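Local structure of protein A52 (Vaccinia virus, 2VVW) at residues P7-Y12 with L25-M30. The protein suppresses innate immune signalling as a Bcl-2-like viral protein that associates with host IRAK2 to inhibit NF-kappa-B and with host TRAF6 to activate p38. Residues are numbered along the deposited sequence; the frame is centred on the assembly and turned at random.
Sequences PDYLEY and LEEYFM
Y9 comes closest to E27 where the loop 7-12 passes helix 21-35 of this Bcl-2-like fold, their CA atoms 6.6 Å apart. The loop turns here through a type I beta turn from Y9 to Y12, overlapping an Asx turn in which D8 OD2 accepts from L10 N at 3.1 Å. A glutamate suits position 27 because its chain stretches out past CG (chi2 -157°) and carries a carboxylate from the helix across to the loop backbone. The N-H of Y9 meets E27 OE1 almost in line with its C-O bond, Y9 N lying 2.9 Å from E27 OE1 with an N-H...O angle of 161°. E27 OE1 also lies obliquely beside the Y9 ring, 3.6 Å from Y9 CD2. Tyrosine suits position 9 because its ring packs on L44 and F45 of helix 43-49 while its hydroxyl is hydrogen-bonded to D19. Aspartate at 8 supplies the short acceptor of the Asx turn, yet brings D8 OD1 within 3.5 Å of E27 OE1. K123 of the second subunit forms salt bridges with both carboxylates, which probably offsets this repulsion; D8 OD1 is also hydrogen-bonded to Y31 OH. A water donates to P7 O and to E27 OE2, 2.6 Å from each.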
ATOM      1  N   PRO A   7      11.517   6.947  -3.138  1.00 33.15           N
ATOM      2  CA  PRO A   7      11.954   5.560  -2.940  1.00 31.10           C
ATOM      3  C   PRO A   7      10.898   4.710  -2.229  1.00 27.54           C
ATOM      4  O   PRO A   7       9.936   5.240  -1.648  1.00 27.01           O
ATOM      5  CB  PRO A   7      13.193   5.703  -2.037  1.00 32.95           C
ATOM      6  CG  PRO A   7      12.942   6.969  -1.283  1.00 31.91           C
ATOM      7  CD  PRO A   7      12.255   7.879  -2.265  1.00 32.74           C
ATOM      8  N   ASP A   8      11.073   3.399  -2.267  1.00 25.25           N
ATOM      9  CA  ASP A   8      10.258   2.523  -1.446  1.00 22.81           C
ATOM     10  C   ASP A   8      10.920   2.432  -0.083  1.00 22.06           C
ATOM     11  O   ASP A   8      12.146   2.384  -0.018  1.00 22.26           O
ATOM     12  CB  ASP A   8      10.180   1.143  -2.064  1.00 23.97           C
ATOM     13  CG  ASP A   8       9.228   0.259  -1.327  1.00 24.01           C
ATOM     14  OD1 ASP A   8       8.002   0.396  -1.565  1.00 24.82           O
ATOM     15  OD2 ASP A   8       9.695  -0.538  -0.481  1.00 21.89           O
ATOM     16  N   TYR A   9      10.136   2.403   0.994  1.00 20.86           N
ATOM     17  CA  TYR A   9      10.696   2.465   2.356  1.00 20.01           C
ATOM     18  C   TYR A   9      10.860   1.119   3.069  1.00 20.22           C
ATOM     19  O   TYR A   9      11.489   1.060   4.110  1.00 23.22           O
ATOM     20  CB  TYR A   9       9.936   3.499   3.204  1.00 19.06           C
ATOM     21  CG  TYR A   9      10.155   4.904   2.659  1.00 20.02           C
ATOM     22  CD1 TYR A   9      11.429   5.493   2.692  1.00 19.35           C
ATOM     23  CD2 TYR A   9       9.124   5.622   2.068  1.00 19.49           C
ATOM     24  CE1 TYR A   9      11.661   6.763   2.166  1.00 18.09           C
ATOM     25  CE2 TYR A   9       9.341   6.901   1.532  1.00 20.93           C
ATOM     26  CZ  TYR A   9      10.618   7.472   1.594  1.00 22.55           C
ATOM     27  OH  TYR A   9      10.855   8.721   1.051  1.00 20.08           O
ATOM     28  N   LEU A  10      10.367   0.035   2.491  1.00 19.49           N
ATOM     29  CA  LEU A  10      10.404  -1.264   3.176  1.00 20.29           C
ATOM     30  C   LEU A  10      11.812  -1.668   3.602  1.00 20.80           C
ATOM     31  O   LEU A  10      12.029  -2.047   4.758  1.00 21.46           O
ATOM     32  CB  LEU A  10       9.816  -2.349   2.291  1.00 20.47           C
ATOM     33  CG  LEU A  10       9.671  -3.748   2.898  1.00 21.19           C
ATOM     34  CD1 LEU A  10       8.990  -3.731   4.261  1.00 19.89           C
ATOM     35  CD2 LEU A  10       8.917  -4.618   1.918  1.00 22.37           C
ATOM     36  N   GLU A  11      12.762  -1.562   2.677  1.00 21.83           N
ATOM     37  CA  GLU A  11      14.156  -1.941   2.944  1.00 24.84           C
ATOM     38  C   GLU A  11      15.119  -0.735   2.965  1.00 23.45           C
ATOM     39  O   GLU A  11      16.325  -0.893   2.881  1.00 24.76           O
ATOM     40  CB  GLU A  11      14.596  -2.974   1.915  1.00 25.75           C
ATOM     41  CG  GLU A  11      13.787  -4.256   1.983  1.00 30.12           C
ATOM     42  CD  GLU A  11      14.100  -5.238   0.862  1.00 31.91           C
ATOM     43  OE1 GLU A  11      14.683  -4.835  -0.163  1.00 42.28           O
ATOM     44  OE2 GLU A  11      13.753  -6.427   1.004  1.00 42.27           O
ATOM     45  N   TYR A  12      14.570   0.464   3.124  1.00 21.04           N
ATOM     46  CA  TYR A  12      15.334   1.691   3.062  1.00 22.10           C
ATOM     47  C   TYR A  12      16.083   1.879   4.384  1.00 23.17           C
ATOM     48  O   TYR A  12      15.516   1.692   5.459  1.00 24.10           O
ATOM     49  CB  TYR A  12      14.361   2.829   2.808  1.00 21.25           C
ATOM     50  CG  TYR A  12      14.919   4.173   2.377  1.00 23.03           C
ATOM     51  CD1 TYR A  12      15.264   4.417   1.052  1.00 25.36           C
ATOM     52  CD2 TYR A  12      14.999   5.224   3.272  1.00 21.87           C
ATOM     53  CE1 TYR A  12      15.722   5.675   0.639  1.00 23.91           C
ATOM     54  CE2 TYR A  12      15.454   6.494   2.869  1.00 23.01           C
ATOM     55  CZ  TYR A  12      15.801   6.706   1.560  1.00 22.91           C
ATOM     56  OH  TYR A  12      16.237   7.946   1.178  1.00 25.41           O
ATOM     57  N   LEU A  25       5.438   6.875   7.071  1.00 19.03           N
ATOM     58  CA  LEU A  25       4.469   6.245   7.947  1.00 18.40           C
ATOM     59  C   LEU A  25       3.345   5.543   7.171  1.00 17.85           C
ATOM     60  O   LEU A  25       2.910   4.468   7.566  1.00 17.94           O
ATOM     61  CB  LEU A  25       3.904   7.245   8.970  1.00 18.71           C
ATOM     62  CG  LEU A  25       4.890   7.830   9.996  1.00 20.69           C
ATOM     63  CD1 LEU A  25       4.230   8.926  10.798  1.00 19.24           C
ATOM     64  CD2 LEU A  25       5.410   6.756  10.904  1.00 19.06           C
ATOM     65  N   GLU A  26       2.899   6.124   6.064  1.00 19.28           N
ATOM     66  CA  GLU A  26       1.905   5.464   5.192  1.00 21.04           C
ATOM     67  C   GLU A  26       2.409   4.099   4.773  1.00 20.24           C
ATOM     68  O   GLU A  26       1.695   3.121   4.897  1.00 20.03           O
ATOM     69  CB  GLU A  26       1.590   6.263   3.926  1.00 22.64           C
ATOM     70  CG  GLU A  26       0.722   7.490   4.099  1.00 28.94           C
ATOM     71  CD  GLU A  26       0.414   8.205   2.765  1.00 32.40           C
ATOM     72  OE1 GLU A  26      -0.785   8.421   2.465  1.00 41.68           O
ATOM     73  OE2 GLU A  26       1.366   8.533   2.013  1.00 41.04           O
ATOM     74  N   GLU A  27       3.642   4.045   4.275  1.00 20.62           N
ATOM     75  CA  GLU A  27       4.220   2.795   3.794  1.00 20.90           C
ATOM     76  C   GLU A  27       4.486   1.830   4.929  1.00 20.20           C
ATOM     77  O   GLU A  27       4.324   0.621   4.764  1.00 21.57           O
ATOM     78  CB  GLU A  27       5.495   3.059   2.978  1.00 20.40           C
ATOM     79  CG  GLU A  27       5.205   3.734   1.649  1.00 20.57           C
ATOM     80  CD  GLU A  27       6.265   3.549   0.580  1.00 23.51           C
ATOM     81  OE1 GLU A  27       7.278   2.828   0.797  1.00 18.87           O
ATOM     82  OE2 GLU A  27       6.067   4.153  -0.502  1.00 23.05           O
ATOM     83  N   TYR A  28       4.906   2.354   6.081  1.00 19.63           N
ATOM     84  CA  TYR A  28       5.115   1.524   7.276  1.00 19.37           C
ATOM     85  C   TYR A  28       3.832   0.796   7.703  1.00 18.87           C
ATOM     86  O   TYR A  28       3.802  -0.421   7.888  1.00 19.53           O
ATOM     87  CB  TYR A  28       5.612   2.403   8.425  1.00 20.64           C
ATOM     88  CG  TYR A  28       5.807   1.659   9.716  1.00 22.04           C
ATOM     89  CD1 TYR A  28       6.863   0.745   9.860  1.00 23.93           C
ATOM     90  CD2 TYR A  28       4.935   1.838  10.785  1.00 20.99           C
ATOM     91  CE1 TYR A  28       7.054   0.052  11.024  1.00 23.16           C
ATOM     92  CE2 TYR A  28       5.123   1.147  11.972  1.00 22.84           C
ATOM     93  CZ  TYR A  28       6.184   0.248  12.085  1.00 22.33           C
ATOM     94  OH  TYR A  28       6.383  -0.444  13.256  1.00 24.04           O
ATOM     95  N   PHE A  29       2.755   1.544   7.838  1.00 18.67           N
ATOM     96  CA  PHE A  29       1.476   0.933   8.179  1.00 19.51           C
ATOM     97  C   PHE A  29       0.919   0.021   7.095  1.00 19.31           C
ATOM     98  O   PHE A  29       0.359  -1.030   7.410  1.00 20.28           O
ATOM     99  CB  PHE A  29       0.470   1.991   8.627  1.00 18.67           C
ATOM    100  CG  PHE A  29       0.836   2.626   9.936  1.00 20.88           C
ATOM    101  CD1 PHE A  29       0.977   1.862  11.079  1.00 22.61           C
ATOM    102  CD2 PHE A  29       1.055   3.979  10.031  1.00 20.04           C
ATOM    103  CE1 PHE A  29       1.318   2.449  12.286  1.00 23.01           C
ATOM    104  CE2 PHE A  29       1.403   4.560  11.235  1.00 22.30           C
ATOM    105  CZ  PHE A  29       1.537   3.802  12.351  1.00 20.42           C
ATOM    106  N   MET A  30       1.145   0.371   5.832  1.00 18.75           N
ATOM    107  CA  MET A  30       0.726  -0.481   4.721  1.00 17.51           C
ATOM    108  C   MET A  30       1.463  -1.803   4.792  1.00 18.04           C
ATOM    109  O   MET A  30       0.846  -2.850   4.788  1.00 17.96           O
ATOM    110  CB  MET A  30       1.028   0.208   3.394  1.00 17.99           C
ATOM    111  CG  MET A  30       0.801  -0.611   2.155  1.00 20.39           C
ATOM    112  SD  MET A  30       1.421   0.262   0.708  1.00 22.17           S
ATOM    113  CE  MET A  30       3.215   0.032   0.876  1.00 21.62           C
TER
HETATM  114  O   HOH W   1       7.477   6.172  -1.435  1.00 28.81           O